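Local coordinates for serine-rich secreted cell wall anchored (LPXTG-motif ) protein (PDB 5NXK), which probably serves as a bacterial cell-wall-anchored adhesin, its elongated beta-solenoid taking part in attachment of the gut bacterium to its host, at residues A119-L124 with S196-S201; N133-Y138 with N180-D185; K246-R251 with N282-G287. All blocks are in the same frame, centred on the assembly; numbering follows the deposited sequence.

The three contacts sample three walls of one beta-solenoid, each joining segments brought together by the coiling of the chain. Contact 1 ties two loops that precede strands of one parallel sheet; contact 2 lies at the ends of neighbouring strands of a second; contact 3 pairs the last two strands of a third. Contact 2 is nested in the loop that contact 1 closes, strand 129-134 following strand 122-127; their centres lie 25 Å apart, on opposite sides of the chain's centre. Contact 3 comes later in the chain, its centre 22 Å from contact 1 and 21 Å from contact 2. None touches another; the nearest atoms of contacts 2 and 3 are about 7 Å apart.

Contact 1: residues A119-L124 with S196-S201; sequences AGVKTL and STSGIS
A hydrated loop-to-loop contact on the protein surface joins the turns that lead into strands 122-127 and 200-205. A direct backbone hydrogen bond runs from Thr197 N to Ala119 O (2.9 Å) and is nearly straight at 170°, although the donor sits above the carbonyl plane. Thr197 then closes over the same peptide. Its CG2 lies beside its own backbone N and 3.5 Å from Ala119 O, while its OG1, held between N and the carbonyl carbon (chi1 62°), comes within 3.6 Å of Gly120 CA. Val121, crossing Thr197 at about a right angle, offers only CG2, 4.0 Å from Thr197 OG1. In this beta-solenoid of the pectate lyase-like clan the two strands are not neighbours: strand 168-171 runs between them in the parallel sheet, and the amide of Asn167, just before it, bonds through OD1 to Lys122 N and through ND2 to Ile200 O. Water also bridges the two loops. One molecule joins Thr197 OG1 to Ser198 OG (2.8 Å from the latter) and can also donate to Ala119 O, one of several acceptors within its reach; a second accepts from Val121 N and meets Thr197 OG1, so this hydroxyl serves both waters. The loop 196-199 is shaped by an ST motif, Ser196 OG accepting from Gly199 N at 2.9 Å, with Gly199 at positive phi (66°) where the chain swings into strand 200-205.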
# COMPACT_ATOMS: atom_id res chain seq x y z
N ALA A 119 -8.13 13.86 1.82
CA ALA A 119 -8.54 14.35 0.51
C ALA A 119 -9.34 13.29 -0.26
O ALA A 119 -10.13 12.54 0.32
CB ALA A 119 -7.32 14.79 -0.29
N GLY A 120 -9.10 13.23 -1.57
CA GLY A 120 -9.85 12.32 -2.41
C GLY A 120 -9.48 10.86 -2.23
O GLY A 120 -8.51 10.53 -1.52
N VAL A 121 -10.22 9.98 -2.90
CA VAL A 121 -10.06 8.53 -2.72
C VAL A 121 -8.71 8.06 -3.22
O VAL A 121 -8.35 8.29 -4.38
CB VAL A 121 -11.18 7.75 -3.44
CG1 VAL A 121 -10.95 6.24 -3.33
CG2 VAL A 121 -12.54 8.13 -2.87
N LYS A 122 -7.96 7.41 -2.32
CA LYS A 122 -6.64 6.86 -2.63
C LYS A 122 -6.67 5.33 -2.65
O LYS A 122 -6.95 4.69 -1.63
CB LYS A 122 -5.60 7.34 -1.63
CG LYS A 122 -5.64 8.84 -1.36
CD LYS A 122 -5.42 9.62 -2.66
CE LYS A 122 -5.13 11.11 -2.37
NZ LYS A 122 -5.16 11.91 -3.63
N THR A 123 -6.34 4.78 -3.81
CA THR A 123 -6.43 3.35 -4.05
C THR A 123 -5.11 2.77 -4.57
O THR A 123 -4.52 3.30 -5.52
CB THR A 123 -7.56 3.03 -5.07
OG1 THR A 123 -8.79 3.60 -4.60
CG2 THR A 123 -7.73 1.54 -5.25
N LEU A 124 -4.68 1.66 -3.98
CA LEU A 124 -3.56 0.88 -4.49
C LEU A 124 -4.05 -0.50 -4.90
O LEU A 124 -4.53 -1.27 -4.06
CB LEU A 124 -2.45 0.76 -3.44
CG LEU A 124 -1.28 -0.17 -3.79
CD1 LEU A 124 -0.50 0.39 -4.99
CD2 LEU A 124 -0.37 -0.35 -2.59
N SER A 196 -11.25 13.96 4.75
CA SER A 196 -11.37 12.92 3.71
C SER A 196 -12.71 13.00 2.97
O SER A 196 -13.75 13.24 3.59
CB SER A 196 -11.20 11.53 4.32
OG SER A 196 -11.57 10.49 3.41
N THR A 197 -12.71 12.77 1.67
CA THR A 197 -13.97 12.79 0.96
C THR A 197 -14.81 11.55 1.26
O THR A 197 -16.02 11.60 1.11
CB THR A 197 -13.79 12.84 -0.57
OG1 THR A 197 -13.10 11.65 -0.99
CG2 THR A 197 -13.00 14.09 -1.01
N SER A 198 -14.20 10.45 1.71
CA SER A 198 -14.98 9.22 1.91
C SER A 198 -14.97 8.64 3.31
O SER A 198 -15.98 8.07 3.74
CB SER A 198 -14.51 8.12 0.94
OG SER A 198 -13.24 7.61 1.31
N GLY A 199 -13.85 8.74 4.03
CA GLY A 199 -13.78 8.17 5.36
C GLY A 199 -13.85 6.65 5.39
O GLY A 199 -14.16 6.04 6.43
N ILE A 200 -13.54 6.03 4.26
CA ILE A 200 -13.60 4.58 4.12
C ILE A 200 -12.20 3.99 3.94
O ILE A 200 -11.43 4.49 3.12
CB ILE A 200 -14.46 4.18 2.91
CG1 ILE A 200 -15.90 4.68 3.10
CG2 ILE A 200 -14.44 2.66 2.68
CD1 ILE A 200 -16.75 4.58 1.84
N SER A 201 -11.87 2.96 4.71
CA SER A 201 -10.59 2.28 4.57
C SER A 201 -10.83 0.78 4.37
O SER A 201 -11.38 0.12 5.25
CB SER A 201 -9.70 2.51 5.79
OG SER A 201 -9.31 3.88 5.89
O HOH W 1 -11.54 9.72 0.46
O HOH W 2 -12.72 11.40 -3.88

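Contact 2: residues N133-Y138 with N180-D185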
# COMPACT_ATOMS: atom_id res chain seq x y z
N ASN A 133 8.71 -5.24 -0.53
CA ASN A 133 9.68 -5.45 0.53
C ASN A 133 9.95 -4.18 1.32
O ASN A 133 10.46 -3.20 0.78
CB ASN A 133 10.99 -5.99 -0.05
CG ASN A 133 10.79 -7.31 -0.78
OD1 ASN A 133 10.74 -8.38 -0.17
ND2 ASN A 133 10.63 -7.23 -2.10
N SER A 134 9.55 -4.16 2.58
CA SER A 134 9.88 -3.05 3.46
C SER A 134 11.21 -3.36 4.14
O SER A 134 11.28 -4.25 4.99
CB SER A 134 8.77 -2.78 4.47
OG SER A 134 9.10 -1.70 5.32
N VAL A 135 12.25 -2.64 3.76
CA VAL A 135 13.63 -2.90 4.18
C VAL A 135 14.31 -1.64 4.71
O VAL A 135 13.89 -0.52 4.39
CB VAL A 135 14.47 -3.45 3.02
CG1 VAL A 135 13.94 -4.80 2.57
CG2 VAL A 135 14.49 -2.47 1.87
N LYS A 136 15.35 -1.82 5.51
CA LYS A 136 16.07 -0.69 6.10
C LYS A 136 17.10 -0.14 5.13
O LYS A 136 17.54 1.00 5.23
CB LYS A 136 16.76 -1.10 7.40
CG LYS A 136 15.81 -1.36 8.55
CD LYS A 136 16.57 -1.56 9.85
CE LYS A 136 15.65 -1.47 11.05
NZ LYS A 136 14.87 -2.73 11.22
N SER A 137 17.45 -0.97 4.16
CA SER A 137 18.34 -0.56 3.10
C SER A 137 18.25 -1.53 1.94
O SER A 137 17.70 -2.62 2.08
CB SER A 137 19.79 -0.48 3.62
OG SER A 137 20.28 -1.76 3.95
N TYR A 138 18.75 -1.11 0.79
CA TYR A 138 18.82 -2.01 -0.36
C TYR A 138 20.06 -1.73 -1.16
O TYR A 138 20.71 -0.72 -0.98
CB TYR A 138 17.59 -1.86 -1.25
CG TYR A 138 17.31 -0.45 -1.74
CD1 TYR A 138 17.97 0.07 -2.86
CD2 TYR A 138 16.36 0.34 -1.11
CE1 TYR A 138 17.71 1.35 -3.31
CE2 TYR A 138 16.08 1.63 -1.56
CZ TYR A 138 16.76 2.12 -2.66
OH TYR A 138 16.48 3.39 -3.11
N ASN A 180 6.99 -8.61 2.49
CA ASN A 180 8.06 -8.96 3.41
C ASN A 180 8.47 -7.73 4.19
O ASN A 180 8.82 -6.72 3.60
CB ASN A 180 9.25 -9.54 2.65
CG ASN A 180 8.87 -10.78 1.85
OD1 ASN A 180 8.28 -11.72 2.39
ND2 ASN A 180 9.18 -10.77 0.56
N ASN A 181 8.39 -7.77 5.51
CA ASN A 181 8.67 -6.56 6.27
C ASN A 181 9.77 -6.81 7.29
O ASN A 181 9.62 -7.61 8.22
CB ASN A 181 7.39 -6.05 6.95
CG ASN A 181 7.52 -4.61 7.45
OD1 ASN A 181 8.62 -4.08 7.59
ND2 ASN A 181 6.39 -3.98 7.73
N SER A 182 10.89 -6.13 7.11
CA SER A 182 11.97 -6.18 8.08
C SER A 182 12.37 -4.76 8.48
O SER A 182 13.51 -4.52 8.87
CB SER A 182 13.16 -6.95 7.52
OG SER A 182 13.59 -6.39 6.29
N ALA A 183 11.44 -3.81 8.36
CA ALA A 183 11.80 -2.40 8.51
C ALA A 183 10.78 -1.56 9.26
O ALA A 183 11.15 -0.60 9.94
CB ALA A 183 12.01 -1.79 7.13
N THR A 184 9.50 -1.91 9.15
CA THR A 184 8.46 -1.04 9.71
C THR A 184 7.49 -1.78 10.62
O THR A 184 7.40 -3.01 10.59
CB THR A 184 7.69 -0.33 8.57
OG1 THR A 184 7.22 -1.30 7.63
CG2 THR A 184 8.63 0.65 7.83
N ASP A 185 6.75 -1.02 11.44
CA ASP A 185 5.88 -1.61 12.45
C ASP A 185 4.60 -2.18 11.87
O ASP A 185 3.96 -3.05 12.47
CB ASP A 185 5.52 -0.58 13.52
CG ASP A 185 6.73 -0.01 14.23
OD1 ASP A 185 7.68 -0.78 14.52
OD2 ASP A 185 6.73 1.21 14.53
O HOH W 3 12.14 -7.48 4.40
O HOH W 4 15.77 -4.73 6.22
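Two backbone bonds carry the parallel pairing of strands 129-134 and 176-181 to its end: Ser134 N donates to Asn180 O (2.9 Å) and Ser182 N to Ser134 O (2.9 Å), both nearly along the C=O axes. Beside them Asn133 and Asn180 point the same way, each with CG beside its backbone N (chi1 -59° in both), a stacked asparagine pair of the kind found in parallel beta-helices. Asn180 ND2 donates to Asn133 OD1 at 2.9 Å; the acceptor lies in the donor's amide plane, but the donor stands 28° out of the acceptor's, with the two amide planes 27° apart. On the face carrying Ser134 and Asn181, Thr184 OG1 gives its proton to Ser134 OG (3.0 Å), and Ser134 OG bonds onward to Gly110 O, on the preceding coil. Ala183 CB presses on the peptide where the strands part, 3.3 Å from Ser134 O. Where the chain leaves the strand, Lys136, bent at its last torsion, reaches Ser182 O with NZ in a weak bond, and a water links Lys136 N to Ser182 OG. Thr184 is itself placed by Asn181, whose OD1 closes an Asx turn with Ala183 N (2.9 Å) and also accepts from Thr184 N (2.8 Å), the latter on a lone pair. The ND2 of Asn181 donates to Thr184 OG1 (2.8 Å) and also to Asp187 OD1; Asn133 ND2, on the other face, bonds to Ala107 O. Although Thr184 OG1 also has a weak bond to Ile186 O, the relay from Asn181 ND2 through Thr184 OG1 and Ser134 OG to Gly110 O may run in one direction, which would let each bond strengthen the next and satisfy the buried hydroxyls across three successive coils.

Contact 3: residues K246-R251 with N282-G287; sequences KVDNVR and NFRVAG
Matching first torsions, -56° in Asn249 and -55° in Asn282, put both CG atoms anti to their carbonyl carbons, so that the two side chains run side by side with amide planes only 18° apart. Asn282 ND2 thereby meets Asn249 OD1 at 2.9 Å, almost along the C=O axis, with Asn249 OD1 close to the amide plane of Asn282. Asn249 ND2 bonds on to Asn222 OD1, extending the pair into a short asparagine stack along the solenoid; Glu276 O is a further acceptor for Asn249 ND2, and Ile302 O for Asn282 ND2. Here the chain turns a corner at Asn249 and Val250, and Asn282 O answers it, accepting from Val250 N at 2.9 Å and weakly from Asn249 N. Parallel pairing then continues with Arg284 N to Val250 O (2.8 Å). On the face carrying Val250 and Phe283, Val250 CB lies at the edge of the Phe283 ring, 3.8 Å from CD1, and strand residues Leu275 and Ile293 also touch the ring. Beside Arg251 and Arg284 the carboxylate of Asp248 rests against the aliphatic base of Arg284, Asp248 CG to Arg284 CB 3.4 Å, while Arg284 NE stays 5.2 Å from Asp248 OD2. The acid instead grips Arg251: its OD2 takes NH1 in plane on the syn lone pair (2.7 Å), and Asp248 OD1 accepts from Ser281 N. With Asp156 salt-bridged to NH2, Arg251 stands between two acids, which probably keeps both ionised and offsets the like charge of Arg284, whose NE lies 5.1 Å from Arg251 NH1.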
# COMPACT_ATOMS: atom_id res chain seq x y z
N LYS A 246 3.57 -9.56 15.41
CA LYS A 246 3.81 -9.71 16.84
C LYS A 246 2.53 -9.47 17.65
O LYS A 246 2.24 -10.22 18.58
CB LYS A 246 4.91 -8.77 17.33
CG LYS A 246 6.28 -8.99 16.69
CD LYS A 246 7.27 -7.94 17.17
CE LYS A 246 8.63 -8.11 16.54
NZ LYS A 246 9.54 -6.97 16.87
N VAL A 247 1.78 -8.43 17.30
CA VAL A 247 0.66 -8.02 18.14
C VAL A 247 -0.71 -8.40 17.57
O VAL A 247 -1.36 -9.28 18.12
CB VAL A 247 0.68 -6.50 18.40
CG1 VAL A 247 -0.35 -6.15 19.46
CG2 VAL A 247 2.08 -6.06 18.86
N ASP A 248 -1.14 -7.76 16.49
CA ASP A 248 -2.45 -8.06 15.89
C ASP A 248 -2.30 -8.29 14.39
O ASP A 248 -1.42 -7.73 13.76
CB ASP A 248 -3.46 -6.92 16.10
CG ASP A 248 -3.55 -6.44 17.56
OD1 ASP A 248 -3.64 -7.27 18.49
OD2 ASP A 248 -3.59 -5.21 17.75
N ASN A 249 -3.17 -9.11 13.80
CA ASN A 249 -3.15 -9.22 12.33
C ASN A 249 -3.96 -8.09 11.69
O ASN A 249 -3.50 -7.45 10.75
CB ASN A 249 -3.67 -10.57 11.86
CG ASN A 249 -2.91 -11.72 12.46
OD1 ASN A 249 -3.48 -12.54 13.19
ND2 ASN A 249 -1.62 -11.79 12.17
N VAL A 250 -5.16 -7.85 12.21
CA VAL A 250 -5.96 -6.69 11.78
C VAL A 250 -6.36 -5.89 13.00
O VAL A 250 -6.91 -6.42 13.97
CB VAL A 250 -7.24 -7.08 11.00
CG1 VAL A 250 -7.99 -5.81 10.53
CG2 VAL A 250 -6.89 -7.97 9.81
N ARG A 251 -6.08 -4.59 12.95
CA ARG A 251 -6.39 -3.73 14.07
C ARG A 251 -7.37 -2.62 13.68
O ARG A 251 -7.10 -1.85 12.78
CB ARG A 251 -5.11 -3.11 14.60
CG ARG A 251 -5.26 -2.11 15.72
CD ARG A 251 -4.10 -2.40 16.64
NE ARG A 251 -3.87 -1.41 17.67
CZ ARG A 251 -3.37 -1.70 18.86
NH1 ARG A 251 -3.08 -2.96 19.20
NH2 ARG A 251 -3.18 -0.72 19.74
N ASN A 282 -5.77 -11.74 16.88
CA ASN A 282 -5.71 -11.82 15.42
C ASN A 282 -6.57 -10.71 14.78
O ASN A 282 -6.10 -9.98 13.90
CB ASN A 282 -6.16 -13.20 14.95
CG ASN A 282 -5.37 -14.31 15.61
OD1 ASN A 282 -5.82 -14.91 16.60
ND2 ASN A 282 -4.19 -14.58 15.10
N PHE A 283 -7.82 -10.60 15.22
CA PHE A 283 -8.66 -9.46 14.82
C PHE A 283 -8.87 -8.63 16.09
O PHE A 283 -9.55 -9.06 17.01
CB PHE A 283 -10.01 -9.92 14.24
CG PHE A 283 -9.91 -10.70 12.94
CD1 PHE A 283 -9.02 -10.32 11.94
CD2 PHE A 283 -10.73 -11.80 12.72
CE1 PHE A 283 -8.96 -11.03 10.75
CE2 PHE A 283 -10.67 -12.51 11.53
CZ PHE A 283 -9.79 -12.13 10.55
N ARG A 284 -8.25 -7.46 16.14
CA ARG A 284 -8.30 -6.63 17.34
C ARG A 284 -9.20 -5.45 17.08
O ARG A 284 -8.85 -4.57 16.29
CB ARG A 284 -6.90 -6.14 17.73
CG ARG A 284 -6.87 -5.18 18.93
CD ARG A 284 -7.33 -5.84 20.22
NE ARG A 284 -7.29 -4.91 21.35
CZ ARG A 284 -8.15 -4.88 22.37
NH1 ARG A 284 -9.14 -5.77 22.44
NH2 ARG A 284 -8.00 -3.98 23.33
N VAL A 285 -10.36 -5.43 17.72
CA VAL A 285 -11.29 -4.32 17.54
C VAL A 285 -11.70 -3.78 18.90
O VAL A 285 -12.16 -4.53 19.75
CB VAL A 285 -12.53 -4.74 16.74
CG1 VAL A 285 -13.43 -3.53 16.51
CG2 VAL A 285 -12.13 -5.36 15.40
N ALA A 286 -11.52 -2.48 19.12
CA ALA A 286 -11.84 -1.91 20.43
C ALA A 286 -12.23 -0.45 20.28
O ALA A 286 -11.92 0.18 19.27
CB ALA A 286 -10.64 -2.07 21.39
N GLY A 287 -12.93 0.09 21.28
CA GLY A 287 -13.40 1.46 21.21
C GLY A 287 -14.75 1.54 20.51
O GLY A 287 -15.43 0.53 20.34